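Local coordinates for cobalamin biosynthesis protein CobN (PDB 7C6O) that probably inserts cobalt into the corrin ring during cobalamin biosynthesis, as the large catalytic subunit of the cobaltochelatase, at residues A551-K557 with L584-F590; H612-P616 with G700-L704; L716-I720 with V797-L801; R800-T804 with V833-T838; G826-R830 with D1062-H1066. One frame throughout, in Å; residues are numbered along the deposited sequence.

In the fold
Following the chain from its N terminus, interaction 1 closes a short beta-alpha-beta loop and pairs two parallel strands of a mixed sheet. Interaction 2 opens at the end of the next strand, 608-612, where H612 N probably hydrogen-bonds F590 O of interaction 1, and closes a mostly helical loop of 83 residues. Interaction 3 brings helix 710-722 against helix 784-801. Interaction 4 begins on that second helix, sharing R800 and L801 with interaction 3. Interactions 4 and 5 cross: 826-830 lies between 800-804 and 833-838, while its partner 1062-1066 comes 232 residues later, after a strand of another mixed sheet. Contacts 2 to 5 all touch one another through L613, I614, L829, V833 and V835, among others.

Interaction 1 of 5, residues A551-K557 with L584-F590; sequences AVVHLGK and LPLIYPF
With CG of H554 swung anti to its backbone N (chi1 -165°) and the Y588 side chain set at an intermediate chi1 of -146°, the two groups lie side by side and point the same way. H554 CB sits over the centre of one tyrosine face, 3.9 Å from the Y588 ring centroid, as a CH-pi contact, whereas the rings are oblique, planes at 45°. At the tyrosine edge, in the ring plane, G556 O comes to 3.2 Å from Y588 CE1. The polar ends are held by outside partners: H554 NE2 by S374, Y588 OH by E562 and the backbone of G559. Backbone bonds pair strands 551-555 and 586-591 in parallel, and the connection through helix 576-581 makes them a beta-alpha-beta unit. V552 N gives to P585 O (2.8 Å), V552 O takes from I587 N (2.8 Å), and H554 N gives to I587 O (3.0 Å). P589 has no N-H to continue the pattern, and H554 O instead faces P589 CD at 3.1 Å. A weak bond, G556 N to P589 O, spans 3.3 Å. K557 CB lies over one F590 face, toward its rim, a CH-pi contact 3.8 Å from the F590 centroid.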
# COMPACT_ATOMS: atom_id res chain seq x y z
N ALA A 551 5.19 14.48 18.47
CA ALA A 551 4.75 13.49 17.50
C ALA A 551 3.36 13.85 17.00
O ALA A 551 2.59 14.54 17.68
CB ALA A 551 4.76 12.08 18.09
N VAL A 552 3.04 13.35 15.81
CA VAL A 552 1.72 13.46 15.22
C VAL A 552 1.08 12.08 15.23
O VAL A 552 1.72 11.09 14.86
CB VAL A 552 1.78 14.03 13.79
CG1 VAL A 552 0.39 14.08 13.17
CG2 VAL A 552 2.43 15.40 13.79
N VAL A 553 -0.17 12.01 15.67
CA VAL A 553 -0.99 10.81 15.55
C VAL A 553 -2.12 11.13 14.58
O VAL A 553 -2.94 12.02 14.84
CB VAL A 553 -1.55 10.35 16.91
CG1 VAL A 553 -2.42 9.11 16.73
CG2 VAL A 553 -0.41 10.08 17.89
N HIS A 554 -2.17 10.42 13.46
CA HIS A 554 -3.27 10.55 12.51
C HIS A 554 -4.23 9.37 12.68
O HIS A 554 -3.80 8.22 12.63
CB HIS A 554 -2.78 10.62 11.07
CG HIS A 554 -3.83 11.11 10.12
ND1 HIS A 554 -3.85 12.39 9.63
CD2 HIS A 554 -4.93 10.49 9.61
CE1 HIS A 554 -4.90 12.55 8.84
NE2 HIS A 554 -5.57 11.41 8.81
N LEU A 555 -5.51 9.67 12.85
CA LEU A 555 -6.49 8.67 13.24
C LEU A 555 -7.16 8.05 12.01
O LEU A 555 -8.01 8.68 11.37
CB LEU A 555 -7.53 9.28 14.18
CG LEU A 555 -7.02 9.40 15.61
CD1 LEU A 555 -8.11 9.92 16.53
CD2 LEU A 555 -6.48 8.06 16.09
N GLY A 556 -6.78 6.82 11.68
CA GLY A 556 -7.53 6.01 10.75
C GLY A 556 -7.20 6.26 9.29
O GLY A 556 -6.58 7.25 8.90
N LYS A 557 -7.65 5.32 8.46
CA LYS A 557 -7.41 5.36 7.02
C LYS A 557 -8.44 6.25 6.33
O LYS A 557 -9.64 5.95 6.38
CB LYS A 557 -7.47 3.94 6.44
CG LYS A 557 -7.32 3.86 4.92
CD LYS A 557 -8.64 3.64 4.21
CE LYS A 557 -8.43 3.43 2.72
NZ LYS A 557 -9.71 3.44 1.96
N LEU A 584 8.76 15.56 11.79
CA LEU A 584 7.77 15.16 12.79
C LEU A 584 7.52 13.66 12.77
O LEU A 584 7.15 13.12 11.72
CB LEU A 584 6.46 15.90 12.56
CG LEU A 584 6.39 17.38 12.95
CD1 LEU A 584 5.13 18.00 12.38
CD2 LEU A 584 6.42 17.52 14.47
N PRO A 585 7.70 12.96 13.88
CA PRO A 585 7.29 11.55 13.93
C PRO A 585 5.79 11.42 13.70
O PRO A 585 4.99 12.22 14.19
CB PRO A 585 7.67 11.11 15.35
CG PRO A 585 8.74 12.09 15.77
CD PRO A 585 8.36 13.39 15.13
N LEU A 586 5.41 10.41 12.91
CA LEU A 586 4.02 10.18 12.55
C LEU A 586 3.62 8.77 12.96
O LEU A 586 4.20 7.79 12.49
CB LEU A 586 3.81 10.38 11.04
CG LEU A 586 2.42 10.07 10.47
CD1 LEU A 586 1.35 10.93 11.13
CD2 LEU A 586 2.40 10.25 8.95
N ILE A 587 2.63 8.68 13.84
CA ILE A 587 2.08 7.42 14.31
C ILE A 587 0.65 7.31 13.78
O ILE A 587 -0.12 8.27 13.89
CB ILE A 587 2.12 7.34 15.85
CG1 ILE A 587 3.56 7.50 16.33
CG2 ILE A 587 1.53 6.02 16.33
CD1 ILE A 587 3.68 7.91 17.78
N TYR A 588 0.31 6.16 13.22
CA TYR A 588 -0.80 6.07 12.27
C TYR A 588 -1.59 4.78 12.48
O TYR A 588 -1.31 3.76 11.84
CB TYR A 588 -0.28 6.15 10.84
CG TYR A 588 -1.16 6.84 9.82
CD1 TYR A 588 -2.54 6.75 9.88
CD2 TYR A 588 -0.59 7.58 8.79
CE1 TYR A 588 -3.34 7.38 8.93
CE2 TYR A 588 -1.37 8.21 7.84
CZ TYR A 588 -2.74 8.11 7.91
OH TYR A 588 -3.50 8.74 6.96
N PRO A 589 -2.58 4.79 13.37
CA PRO A 589 -3.50 3.65 13.45
C PRO A 589 -4.16 3.40 12.09
O PRO A 589 -4.64 4.33 11.44
CB PRO A 589 -4.52 4.08 14.51
CG PRO A 589 -3.77 5.07 15.36
CD PRO A 589 -2.86 5.80 14.41
N PHE A 590 -4.16 2.14 11.66
CA PHE A 590 -4.51 1.86 10.27
C PHE A 590 -5.16 0.50 10.14
O PHE A 590 -4.71 -0.48 10.75
CB PHE A 590 -3.27 1.93 9.38
CG PHE A 590 -3.53 2.55 8.05
CD1 PHE A 590 -4.10 1.82 7.02
CD2 PHE A 590 -3.23 3.89 7.83
CE1 PHE A 590 -4.35 2.40 5.80
CE2 PHE A 590 -3.48 4.48 6.61
CZ PHE A 590 -4.04 3.74 5.59

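Interaction 2 of 5, residues H612-P616 with G700-L704; sequences HLIPP and GLHIL
H702 ND1 and I614 O share one water, which lies 2.8 Å from H702 ND1 and donates to I614 O. Both segments are loops running nearly antiparallel (end-to-end directions 158° apart); 612-616 leaves the C-terminal end of the parallel strand 608-612, whereas the loop 700-704 leads toward helix 710-722. The H702 imidazole is the main filling between them. L613 CB lies over one of its faces, 3.8 Å from the H702 ring centroid, which fits a CH-pi contact. Its other nitrogen, NE2, is bonded to E807, whose carboxylate also receives L613 N, so the ring is held from both nitrogens. H612 approaches with its plane nearly parallel, 12° apart, but the rings are slid so far that they barely overlap. A chi1 of 68° places the H612 ring between backbone N and carbonyl carbon, and from there H612 ND1 reaches forward to L613 O at 2.9 Å. Beside H702, L704 CD1 touches H612 CB at 3.6 Å, the side chains crossing at about a right angle. Toward the other end, G700 O is buried beside P615 CB without a polar partner, and P616 CG rests 3.7 Å from the bare CA of G700.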
# COMPACT_ATOMS: atom_id res chain seq x y z
N HIS A 612 -5.05 -1.96 13.13
CA HIS A 612 -6.18 -2.24 13.99
C HIS A 612 -7.14 -3.22 13.32
O HIS A 612 -7.12 -3.41 12.10
CB HIS A 612 -6.93 -0.96 14.42
CG HIS A 612 -7.65 -0.26 13.30
ND1 HIS A 612 -8.83 -0.73 12.76
CD2 HIS A 612 -7.38 0.90 12.66
CE1 HIS A 612 -9.24 0.09 11.82
NE2 HIS A 612 -8.38 1.09 11.73
N LEU A 613 -7.97 -3.83 14.15
CA LEU A 613 -8.83 -4.92 13.72
C LEU A 613 -9.89 -4.42 12.74
O LEU A 613 -10.26 -3.25 12.71
CB LEU A 613 -9.49 -5.57 14.94
CG LEU A 613 -10.19 -6.91 14.73
CD1 LEU A 613 -9.22 -7.96 14.22
CD2 LEU A 613 -10.84 -7.36 16.03
N ILE A 614 -10.37 -5.35 11.92
CA ILE A 614 -11.52 -5.12 11.04
C ILE A 614 -12.75 -4.86 11.90
O ILE A 614 -12.77 -5.23 13.08
CB ILE A 614 -11.73 -6.33 10.10
CG1 ILE A 614 -12.10 -7.57 10.92
CG2 ILE A 614 -10.49 -6.57 9.26
CD1 ILE A 614 -12.64 -8.71 10.09
N PRO A 615 -13.79 -4.23 11.36
CA PRO A 615 -15.03 -4.07 12.13
C PRO A 615 -15.62 -5.42 12.48
O PRO A 615 -15.30 -6.44 11.84
CB PRO A 615 -15.95 -3.29 11.16
CG PRO A 615 -15.35 -3.49 9.81
CD PRO A 615 -13.88 -3.60 10.03
N PRO A 616 -16.48 -5.49 13.50
CA PRO A 616 -17.19 -6.74 13.77
C PRO A 616 -18.03 -7.13 12.57
O PRO A 616 -18.63 -6.27 11.90
CB PRO A 616 -18.05 -6.40 15.00
CG PRO A 616 -18.22 -4.92 14.94
CD PRO A 616 -16.93 -4.39 14.38
N GLY A 700 -21.17 -3.37 13.09
CA GLY A 700 -20.66 -2.35 13.97
C GLY A 700 -19.39 -1.77 13.39
O GLY A 700 -19.04 -2.03 12.24
N LEU A 701 -18.70 -0.97 14.19
CA LEU A 701 -17.42 -0.40 13.81
C LEU A 701 -16.39 -0.75 14.87
O LEU A 701 -16.73 -0.94 16.04
CB LEU A 701 -17.50 1.12 13.65
CG LEU A 701 -18.49 1.63 12.59
CD1 LEU A 701 -18.57 3.15 12.63
CD2 LEU A 701 -18.07 1.15 11.21
N HIS A 702 -15.13 -0.85 14.46
CA HIS A 702 -14.08 -1.16 15.41
C HIS A 702 -13.76 0.05 16.26
O HIS A 702 -13.75 1.19 15.78
CB HIS A 702 -12.81 -1.64 14.70
CG HIS A 702 -11.71 -2.02 15.64
ND1 HIS A 702 -11.84 -3.04 16.56
CD2 HIS A 702 -10.48 -1.50 15.83
CE1 HIS A 702 -10.72 -3.14 17.26
NE2 HIS A 702 -9.88 -2.22 16.84
N ILE A 703 -13.51 -0.19 17.55
CA ILE A 703 -13.00 0.82 18.47
C ILE A 703 -11.59 0.43 18.86
O ILE A 703 -11.35 -0.71 19.28
CB ILE A 703 -13.90 0.96 19.71
CG1 ILE A 703 -15.31 1.42 19.31
CG2 ILE A 703 -13.30 1.96 20.70
CD1 ILE A 703 -16.26 1.53 20.48
N LEU A 704 -10.65 1.36 18.69
CA LEU A 704 -9.24 1.09 18.92
C LEU A 704 -9.03 0.47 20.30
O LEU A 704 -9.50 0.99 21.31
CB LEU A 704 -8.45 2.39 18.79
CG LEU A 704 -7.07 2.37 18.12
CD1 LEU A 704 -7.15 1.73 16.75
CD2 LEU A 704 -6.55 3.80 18.01
O HOH W 1 -13.82 -4.95 15.86

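Interaction 3 of 5, residues L716-I720 with V797-L801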
# COMPACT_ATOMS: atom_id res chain seq x y z
N LEU A 716 -17.55 -13.10 14.69
CA LEU A 716 -16.30 -12.82 13.99
C LEU A 716 -15.49 -14.09 13.79
O LEU A 716 -14.96 -14.33 12.69
CB LEU A 716 -15.49 -11.77 14.75
CG LEU A 716 -14.19 -11.30 14.11
CD1 LEU A 716 -14.44 -10.82 12.69
CD2 LEU A 716 -13.57 -10.19 14.94
N VAL A 717 -15.39 -14.93 14.82
CA VAL A 717 -14.67 -16.20 14.67
C VAL A 717 -15.33 -17.07 13.62
O VAL A 717 -14.65 -17.68 12.78
CB VAL A 717 -14.57 -16.92 16.03
CG1 VAL A 717 -14.08 -18.35 15.83
CG2 VAL A 717 -13.64 -16.16 16.96
N LEU A 718 -16.67 -17.14 13.63
CA LEU A 718 -17.39 -17.89 12.61
C LEU A 718 -17.04 -17.40 11.21
O LEU A 718 -16.82 -18.20 10.29
CB LEU A 718 -18.90 -17.78 12.83
CG LEU A 718 -19.60 -18.87 13.65
CD1 LEU A 718 -21.06 -18.50 13.84
CD2 LEU A 718 -19.47 -20.22 12.95
N ALA A 719 -16.98 -16.08 11.02
CA ALA A 719 -16.65 -15.53 9.71
C ALA A 719 -15.22 -15.89 9.31
O ALA A 719 -14.95 -16.22 8.15
CB ALA A 719 -16.84 -14.02 9.70
N ILE A 720 -14.29 -15.82 10.26
CA ILE A 720 -12.90 -16.15 9.97
C ILE A 720 -12.76 -17.62 9.58
O ILE A 720 -12.05 -17.96 8.63
CB ILE A 720 -12.00 -15.79 11.17
CG1 ILE A 720 -11.92 -14.27 11.34
CG2 ILE A 720 -10.62 -16.40 11.02
CD1 ILE A 720 -11.29 -13.82 12.63
N VAL A 797 -6.54 -18.57 16.15
CA VAL A 797 -7.44 -17.44 15.93
C VAL A 797 -7.66 -16.66 17.22
O VAL A 797 -7.46 -15.44 17.27
CB VAL A 797 -8.78 -17.93 15.33
CG1 VAL A 797 -9.71 -16.75 15.09
CG2 VAL A 797 -8.54 -18.71 14.05
N ILE A 798 -8.08 -17.35 18.28
CA ILE A 798 -8.42 -16.66 19.52
C ILE A 798 -7.22 -15.96 20.14
O ILE A 798 -7.34 -14.77 20.50
CB ILE A 798 -9.11 -17.64 20.50
CG1 ILE A 798 -10.45 -18.08 19.93
CG2 ILE A 798 -9.28 -17.00 21.87
CD1 ILE A 798 -11.42 -16.94 19.75
N PRO A 799 -6.06 -16.60 20.32
CA PRO A 799 -4.92 -15.86 20.90
C PRO A 799 -4.48 -14.68 20.06
O PRO A 799 -4.07 -13.65 20.61
CB PRO A 799 -3.82 -16.93 20.99
CG PRO A 799 -4.56 -18.22 21.07
CD PRO A 799 -5.74 -18.03 20.16
N ARG A 800 -4.56 -14.79 18.73
CA ARG A 800 -4.16 -13.68 17.88
C ARG A 800 -5.19 -12.56 17.92
O ARG A 800 -4.83 -11.37 17.96
CB ARG A 800 -3.94 -14.16 16.45
CG ARG A 800 -2.75 -15.09 16.31
CD ARG A 800 -2.71 -15.75 14.94
NE ARG A 800 -1.56 -16.64 14.81
CZ ARG A 800 -0.36 -16.25 14.39
NH1 ARG A 800 -0.15 -14.99 14.05
NH2 ARG A 800 0.63 -17.13 14.31
N LEU A 801 -6.48 -12.91 17.92
CA LEU A 801 -7.52 -11.90 18.11
C LEU A 801 -7.32 -11.13 19.41
O LEU A 801 -7.56 -9.92 19.47
CB LEU A 801 -8.91 -12.54 18.08
CG LEU A 801 -9.61 -12.64 16.73
CD1 LEU A 801 -10.96 -13.34 16.87
CD2 LEU A 801 -9.77 -11.26 16.12
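L716, V717 and I720 meet V797, I798 and L801 without any flat group between them, so the contact has no ring faces or edges and rests on aliphatic branches alone. The tightest approach is V717 CG2 to I798 CD1 at 3.6 Å, with the two side chains crossing at about a right angle. A chi1 of 169° sets V717 CG2 beside its backbone N, and from there the same methyl also meets L801 CD1 at 3.9 Å. L801 therefore works with both branches: CD1 turns to valine, while L801 CD2 faces L716 CD2 at 4.1 Å. One turn on from L716, I720 slides past V797 in the opposite direction, with I720 CD1 4.1 Å from V797 CG1. The second helix is kinked at P799, whose N cannot bond to the preceding turn, yet L801 N still reaches V797 O (2.8 Å), which keeps V797 and L801 on the same side. Neighbouring V764 of helix 750-769 also touches V717, and W772 touches I798. The short segments lie 11.6 Å apart at an angle of 122°, a spacing bridged by side-chain ends, as in the apolar packing of helix 710-722 against helix 784-801, two steeply crossed helices.

Interaction 4 of 5, residues R800-T804 with V833-T838; sequences RLAGT and VNVLPT
R800 CB starts the contact by touching L836 CB at 3.6 Å, at the junction where the C-terminal end of helix 784-801 packs on a loop that holds a short 3-10 turn (833-835) and a cis peptide bond before P837. CG then runs along the L836 carbonyl, and CD touches two groups, 3.5 Å from L836 O and 3.7 Å from V833 CG1. The chain is fully extended from CG to NE (chi3 -180°), which carries the guanidinium past the carbonyl. NE turns to E796, one helical turn back, in a salt bridge. NH1 donates to L836 O at 2.8 Å; the acceptor is only 5° out of the guanidinium plane and the donor lies in the carbonyl plane, evidence of a well-directed bond. NH1 also gives to a water at 3.1 Å, which in turn donates to N834 O. A glycerol, probably from the crystallisation liquor, lies next to the arginine side chain. At the helix end, L801 and L836 lie side by side, and G803, lacking a side chain, leaves its CA open to P837 CB. T838 OG1 is bonded to E807. A second water gathers three groups: it donates to R800 O at 2.8 Å, accepts from T838 N at 3.0 Å, and lies 2.9 Å from T804 OG1.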
# COMPACT_ATOMS: atom_id res chain seq x y z
N ARG A 800 -4.56 -14.79 18.73
CA ARG A 800 -4.16 -13.68 17.88
C ARG A 800 -5.19 -12.56 17.92
O ARG A 800 -4.83 -11.37 17.96
CB ARG A 800 -3.94 -14.16 16.45
CG ARG A 800 -2.75 -15.09 16.31
CD ARG A 800 -2.71 -15.75 14.94
NE ARG A 800 -1.56 -16.64 14.81
CZ ARG A 800 -0.36 -16.25 14.39
NH1 ARG A 800 -0.15 -14.99 14.05
NH2 ARG A 800 0.63 -17.13 14.31
N LEU A 801 -6.48 -12.91 17.92
CA LEU A 801 -7.52 -11.90 18.11
C LEU A 801 -7.32 -11.13 19.41
O LEU A 801 -7.56 -9.92 19.47
CB LEU A 801 -8.91 -12.54 18.08
CG LEU A 801 -9.61 -12.64 16.73
CD1 LEU A 801 -10.96 -13.34 16.87
CD2 LEU A 801 -9.77 -11.26 16.12
N ALA A 802 -6.86 -11.83 20.46
CA ALA A 802 -6.64 -11.18 21.75
C ALA A 802 -5.64 -10.04 21.67
O ALA A 802 -5.68 -9.14 22.51
CB ALA A 802 -6.17 -12.21 22.78
N GLY A 803 -4.76 -10.04 20.66
CA GLY A 803 -3.80 -8.96 20.50
C GLY A 803 -4.44 -7.62 20.19
O GLY A 803 -3.77 -6.59 20.32
N THR A 804 -5.71 -7.62 19.78
CA THR A 804 -6.41 -6.37 19.50
C THR A 804 -6.44 -5.46 20.72
O THR A 804 -6.41 -4.23 20.58
CB THR A 804 -7.83 -6.67 19.01
OG1 THR A 804 -7.76 -7.34 17.74
CG2 THR A 804 -8.65 -5.40 18.87
N VAL A 833 -4.99 -15.83 8.62
CA VAL A 833 -5.07 -15.56 10.05
C VAL A 833 -3.80 -14.88 10.56
O VAL A 833 -3.84 -14.14 11.55
CB VAL A 833 -5.37 -16.88 10.81
CG1 VAL A 833 -5.10 -16.75 12.30
CG2 VAL A 833 -6.83 -17.27 10.59
N ASN A 834 -2.66 -15.06 9.89
CA ASN A 834 -1.44 -14.47 10.42
C ASN A 834 -1.37 -12.95 10.24
O ASN A 834 -0.38 -12.35 10.65
CB ASN A 834 -0.19 -15.14 9.81
CG ASN A 834 0.08 -14.71 8.38
OD1 ASN A 834 -0.80 -14.23 7.67
ND2 ASN A 834 1.32 -14.92 7.94
N VAL A 835 -2.39 -12.30 9.66
CA VAL A 835 -2.45 -10.85 9.72
C VAL A 835 -2.81 -10.40 11.13
O VAL A 835 -2.60 -9.23 11.49
CB VAL A 835 -3.44 -10.26 8.70
CG1 VAL A 835 -3.12 -10.76 7.29
CG2 VAL A 835 -4.89 -10.56 9.09
N LEU A 836 -3.35 -11.30 11.94
CA LEU A 836 -3.56 -11.13 13.37
C LEU A 836 -2.35 -11.67 14.13
O LEU A 836 -1.72 -12.64 13.70
CB LEU A 836 -4.83 -11.86 13.81
CG LEU A 836 -6.07 -11.60 12.94
CD1 LEU A 836 -7.27 -12.42 13.42
CD2 LEU A 836 -6.40 -10.11 12.93
N PRO A 837 -1.98 -11.07 15.27
CA PRO A 837 -2.65 -9.96 15.96
C PRO A 837 -2.46 -8.60 15.30
O PRO A 837 -1.51 -8.40 14.53
CB PRO A 837 -1.99 -9.97 17.34
CG PRO A 837 -0.60 -10.42 17.05
CD PRO A 837 -0.75 -11.48 15.98
N THR A 838 -3.36 -7.68 15.61
CA THR A 838 -3.19 -6.29 15.18
C THR A 838 -2.29 -5.58 16.18
O THR A 838 -1.65 -6.20 17.04
CB THR A 838 -4.55 -5.62 15.03
OG1 THR A 838 -5.30 -5.76 16.24
CG2 THR A 838 -5.33 -6.25 13.88
O HOH W 2 1.65 -12.99 12.44
O HOH W 3 -5.79 -9.13 16.64

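Interaction 5 of 5, residues G826-R830 with D1062-H1066; sequences GSPLR and DTREH
S827 OG stands out because one hydroxyl oxygen has three partners, and its bond to E1065 OE2 is notably short at 2.6 Å. The hydroxyl donates to the syn lone pair of that carboxylate oxygen. It also accepts from L829 N (3.1 Å) and from a water 2.8 Å from S827 OG. That water accepts from R1064 N at 2.9 Å, so the serine is tied to the partner loop twice, once directly and once through solvent. The carboxylate is held at its other oxygen as well: T1063 OG1 donates to E1065 OE1 (2.7 Å), arriving on the syn side but 30° out of the carboxylate plane. A bend at chi2 (84°) curls the glutamate chain so that its end comes back toward S827. The bond from L829 N defines an ST turn, set within a type I beta turn from S827 to R830 that R830 N closes on S827 O (3.2 Å). Facing this turn is the loop that follows strand 1056-1061. L829 meets E1065 from the opposite direction, with L829 CD1 3.8 Å from E1065 CD and 4.1 Å from R1064 CB. The arginine ends belong to outside partners: R830 NH2 forms a salt bridge with D896 and a hydrogen bond to the backbone O of N1100, and R1064 forms a salt bridge with D1099. I614 packs its CG2 against E1065 OE2.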
# COMPACT_ATOMS: atom_id res chain seq x y z
N GLY A 826 -3.55 -7.74 5.32
CA GLY A 826 -4.54 -8.41 4.52
C GLY A 826 -5.79 -8.65 5.33
O GLY A 826 -5.93 -8.18 6.46
N SER A 827 -6.71 -9.43 4.75
CA SER A 827 -8.01 -9.67 5.37
C SER A 827 -8.00 -10.97 6.14
O SER A 827 -7.72 -12.03 5.55
CB SER A 827 -9.11 -9.71 4.31
OG SER A 827 -10.31 -10.22 4.85
N PRO A 828 -8.30 -10.97 7.44
CA PRO A 828 -8.45 -12.23 8.18
C PRO A 828 -9.70 -13.01 7.80
O PRO A 828 -9.91 -14.11 8.33
CB PRO A 828 -8.49 -11.78 9.64
CG PRO A 828 -9.07 -10.40 9.58
CD PRO A 828 -8.57 -9.79 8.29
N LEU A 829 -10.54 -12.47 6.92
CA LEU A 829 -11.71 -13.16 6.40
C LEU A 829 -11.40 -13.93 5.12
O LEU A 829 -12.28 -14.65 4.62
CB LEU A 829 -12.85 -12.17 6.14
CG LEU A 829 -13.29 -11.30 7.31
CD1 LEU A 829 -14.39 -10.34 6.88
CD2 LEU A 829 -13.75 -12.16 8.48
N ARG A 830 -10.19 -13.80 4.58
CA ARG A 830 -9.80 -14.48 3.35
C ARG A 830 -8.78 -15.59 3.63
O ARG A 830 -7.90 -15.86 2.82
CB ARG A 830 -9.24 -13.48 2.35
CG ARG A 830 -9.39 -13.88 0.88
CD ARG A 830 -8.80 -12.80 -0.02
NE ARG A 830 -9.11 -12.99 -1.44
CZ ARG A 830 -8.26 -13.47 -2.34
NH1 ARG A 830 -7.04 -13.83 -1.98
NH2 ARG A 830 -8.64 -13.60 -3.61
N ASP A 1062 -12.30 -7.94 -3.69
CA ASP A 1062 -11.47 -8.97 -3.09
C ASP A 1062 -11.53 -9.02 -1.57
O ASP A 1062 -10.93 -9.92 -0.98
CB ASP A 1062 -10.01 -8.77 -3.53
CG ASP A 1062 -9.60 -7.31 -3.53
OD1 ASP A 1062 -10.20 -6.51 -2.78
OD2 ASP A 1062 -8.69 -6.95 -4.30
N THR A 1063 -12.22 -8.08 -0.93
CA THR A 1063 -12.30 -8.06 0.52
C THR A 1063 -13.75 -7.85 0.94
O THR A 1063 -14.51 -7.14 0.27
CB THR A 1063 -11.36 -6.99 1.12
OG1 THR A 1063 -10.70 -7.51 2.28
CG2 THR A 1063 -12.11 -5.72 1.49
N ARG A 1064 -14.14 -8.49 2.04
CA ARG A 1064 -15.52 -8.47 2.51
C ARG A 1064 -15.79 -7.40 3.55
O ARG A 1064 -16.95 -7.12 3.84
CB ARG A 1064 -15.91 -9.84 3.08
CG ARG A 1064 -16.48 -10.79 2.05
CD ARG A 1064 -17.91 -10.42 1.68
NE ARG A 1064 -18.34 -11.08 0.45
CZ ARG A 1064 -18.60 -10.45 -0.69
NH1 ARG A 1064 -18.49 -9.13 -0.76
NH2 ARG A 1064 -18.98 -11.14 -1.76
N GLU A 1065 -14.74 -6.80 4.12
CA GLU A 1065 -14.92 -5.80 5.18
C GLU A 1065 -15.65 -4.56 4.69
O GLU A 1065 -16.27 -3.86 5.50
CB GLU A 1065 -13.56 -5.41 5.75
CG GLU A 1065 -12.87 -6.52 6.55
CD GLU A 1065 -12.09 -7.50 5.69
OE1 GLU A 1065 -12.25 -7.50 4.45
OE2 GLU A 1065 -11.31 -8.29 6.26
N HIS A 1066 -15.60 -4.26 3.40
CA HIS A 1066 -16.34 -3.14 2.82
C HIS A 1066 -16.88 -3.58 1.46
O HIS A 1066 -16.49 -4.62 0.93
CB HIS A 1066 -15.47 -1.89 2.68
CG HIS A 1066 -14.38 -2.03 1.67
ND1 HIS A 1066 -13.07 -2.32 2.00
CD2 HIS A 1066 -14.40 -1.92 0.32
CE1 HIS A 1066 -12.34 -2.38 0.91
NE2 HIS A 1066 -13.12 -2.14 -0.13
O HOH W 4 -12.25 -10.51 2.88